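Local structure of RE68959p (Drosophila melanogaster, 6XWU) at residues M1346-V1351 / G1391-I1396. The protein is the fly centromere protein CENP-C, whose C-terminal cupin-type domain probably dimerises and takes part in centromere maintenance alongside the CENP-A chaperone CAL1. Numbering follows the deposited sequence.
Sequences MKQAKV and GTRYSI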
loop_
_atom_site.group_PDB
_atom_site.type_symbol
_atom_site.label_atom_id
_atom_site.label_comp_id
_atom_site.label_asym_id
_atom_site.label_seq_id
_atom_site.Cartn_x
_atom_site.Cartn_y
_atom_site.Cartn_z
ATOM N N MET A 1346 19.899 2.814 11.253
ATOM C CA MET A 1346 20.080 1.599 10.476
ATOM C C MET A 1346 19.388 0.422 11.151
ATOM O O MET A 1346 19.495 0.229 12.367
ATOM C CB MET A 1346 21.569 1.293 10.308
ATOM C CG MET A 1346 21.836 0.128 9.379
ATOM S SD MET A 1346 21.950 -1.443 10.266
ATOM C CE MET A 1346 23.705 -1.470 10.648
ATOM N N LYS A 1347 18.698 -0.374 10.344
ATOM C CA LYS A 1347 18.066 -1.609 10.775
ATOM C C LYS A 1347 18.456 -2.702 9.792
ATOM O O LYS A 1347 18.970 -2.422 8.705
ATOM C CB LYS A 1347 16.532 -1.465 10.845
ATOM C CG LYS A 1347 16.038 -0.364 11.795
ATOM C CD LYS A 1347 16.209 -0.754 13.254
ATOM C CE LYS A 1347 16.001 0.452 14.184
ATOM N NZ LYS A 1347 16.391 0.189 15.608
ATOM N N GLN A 1348 18.213 -3.955 10.167
ATOM C CA GLN A 1348 18.507 -5.078 9.281
ATOM C C GLN A 1348 17.277 -5.962 9.149
ATOM O O GLN A 1348 16.676 -6.350 10.156
ATOM C CB GLN A 1348 19.698 -5.898 9.790
ATOM C CG GLN A 1348 20.128 -7.056 8.859
ATOM C CD GLN A 1348 21.434 -7.715 9.299
ATOM O OE1 GLN A 1348 21.858 -7.577 10.441
ATOM N NE2 GLN A 1348 22.079 -8.427 8.381
ATOM N N ALA A 1349 16.920 -6.298 7.910
ATOM C CA ALA A 1349 15.852 -7.264 7.662
ATOM C C ALA A 1349 16.352 -8.654 8.043
ATOM O O ALA A 1349 16.649 -9.488 7.182
ATOM C CB ALA A 1349 15.385 -7.209 6.202
ATOM N N LYS A 1350 16.458 -8.901 9.347
ATOM C CA LYS A 1350 17.055 -10.148 9.824
ATOM C C LYS A 1350 16.150 -11.346 9.554
ATOM O O LYS A 1350 16.635 -12.434 9.216
ATOM C CB LYS A 1350 17.362 -10.037 11.318
ATOM C CG LYS A 1350 18.412 -8.979 11.680
ATOM C CD LYS A 1350 18.772 -9.038 13.169
ATOM C CE LYS A 1350 20.017 -8.219 13.512
ATOM N NZ LYS A 1350 20.506 -8.495 14.912
ATOM N N VAL A 1351 14.838 -11.175 9.708
ATOM C CA VAL A 1351 13.875 -12.267 9.584
ATOM C C VAL A 1351 13.014 -12.117 8.335
ATOM O O VAL A 1351 12.901 -13.047 7.532
ATOM C CB VAL A 1351 12.989 -12.372 10.848
ATOM C CG1 VAL A 1351 11.987 -13.516 10.697
ATOM C CG2 VAL A 1351 13.838 -12.551 12.091
ATOM N N GLY A 1391 18.474 -10.018 5.338
ATOM C CA GLY A 1391 19.872 -9.738 5.583
ATOM C C GLY A 1391 20.337 -8.346 5.197
ATOM O O GLY A 1391 21.427 -7.935 5.627
ATOM N N THR A 1392 19.562 -7.602 4.408
ATOM C CA THR A 1392 20.006 -6.274 3.992
ATOM C C THR A 1392 19.909 -5.295 5.154
ATOM O O THR A 1392 18.912 -5.279 5.881
ATOM C CB THR A 1392 19.187 -5.807 2.792
ATOM O OG1 THR A 1392 19.536 -6.621 1.665
ATOM C CG2 THR A 1392 19.428 -4.305 2.450
ATOM N N ARG A 1393 20.963 -4.493 5.347
ATOM C CA ARG A 1393 20.937 -3.386 6.303
ATOM C C ARG A 1393 20.492 -2.122 5.582
ATOM O O ARG A 1393 20.901 -1.870 4.446
ATOM C CB ARG A 1393 22.314 -3.175 6.943
ATOM C CG ARG A 1393 22.791 -4.334 7.805
ATOM C CD ARG A 1393 24.314 -4.252 8.003
ATOM N NE ARG A 1393 24.985 -5.541 7.850
ATOM C CZ ARG A 1393 25.152 -6.175 6.691
ATOM N NH1 ARG A 1393 24.692 -5.645 5.565
ATOM N NH2 ARG A 1393 25.780 -7.345 6.656
ATOM N N TYR A 1394 19.628 -1.336 6.221
ATOM C CA TYR A 1394 19.069 -0.195 5.506
ATOM C C TYR A 1394 18.791 0.957 6.460
ATOM O O TYR A 1394 18.416 0.744 7.617
ATOM C CB TYR A 1394 17.791 -0.599 4.761
ATOM C CG TYR A 1394 16.614 -0.908 5.670
ATOM C CD1 TYR A 1394 16.539 -2.114 6.359
ATOM C CD2 TYR A 1394 15.566 0.002 5.824
ATOM C CE1 TYR A 1394 15.473 -2.402 7.189
ATOM C CE2 TYR A 1394 14.491 -0.277 6.658
ATOM C CZ TYR A 1394 14.456 -1.484 7.341
ATOM O OH TYR A 1394 13.400 -1.777 8.170
ATOM N N SER A 1395 18.969 2.180 5.951
ATOM C CA SER A 1395 18.678 3.415 6.666
ATOM C C SER A 1395 17.732 4.252 5.813
ATOM O O SER A 1395 17.764 4.170 4.583
ATOM C CB SER A 1395 19.964 4.213 6.957
ATOM O OG SER A 1395 20.728 3.606 7.985
ATOM N N ILE A 1396 16.900 5.069 6.461
ATOM C CA ILE A 1396 15.910 5.887 5.761
ATOM C C ILE A 1396 15.989 7.313 6.277
ATOM O O ILE A 1396 16.056 7.540 7.491
ATOM C CB ILE A 1396 14.477 5.356 5.960
ATOM C CG1 ILE A 1396 14.354 3.888 5.543
ATOM C CG2 ILE A 1396 13.488 6.234 5.201
ATOM C CD1 ILE A 1396 13.065 3.257 6.016
#
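An edge strand pairing in the four-stranded antiparallel sheet of a cupin-type β-sandwich joins K1347 to Y1394. The two form a hydrogen-bonded pair: K1347 N reaches Y1394 O at 3.0 Å, and Y1394 N returns a bond of 2.8 Å to K1347 O. Where strand 1343-1348 gives out, backbone bonding continues out of step with the ladder: A1349 N bonds T1392 O, but A1349 O takes its hydrogen from G1391 N, one residue earlier than regular pairing would use, in an almost straight bond (178°) from above the carbonyl plane. A1349 centres an inverse gamma turn.

On one face of the pairing, R1393 lies alongside both M1346 and Q1348, all pointing the same way; M1346 SD packs 3.8 Å from R1393 CB. With CG anti to the backbone N (chi1 -176°) and an extended chain, Q1348 carries NE2 to G1391 O, a 2.9 Å bond that again arrives above the carbonyl plane. The same NE2 sits over the rim of one face of the R1393 guanidinium, the amide and guanidinium planes 30° apart. Replacing Q1348 by an alanine removes the amide, which would probably leave G1391 O without its side-chain donor and the R1393 guanidinium without the amide over its face.

On the other face the Y1394 ring lies beside the K1347 stem, CE1 being 3.9 Å from K1347 CB; its hydroxyl bonds R1344, while L1354 and I1388 of the facing sheet pack against the ring. Y1394 thus reaches the second sheet, as expected of an outermost strand pairing in a cupin-type sandwich.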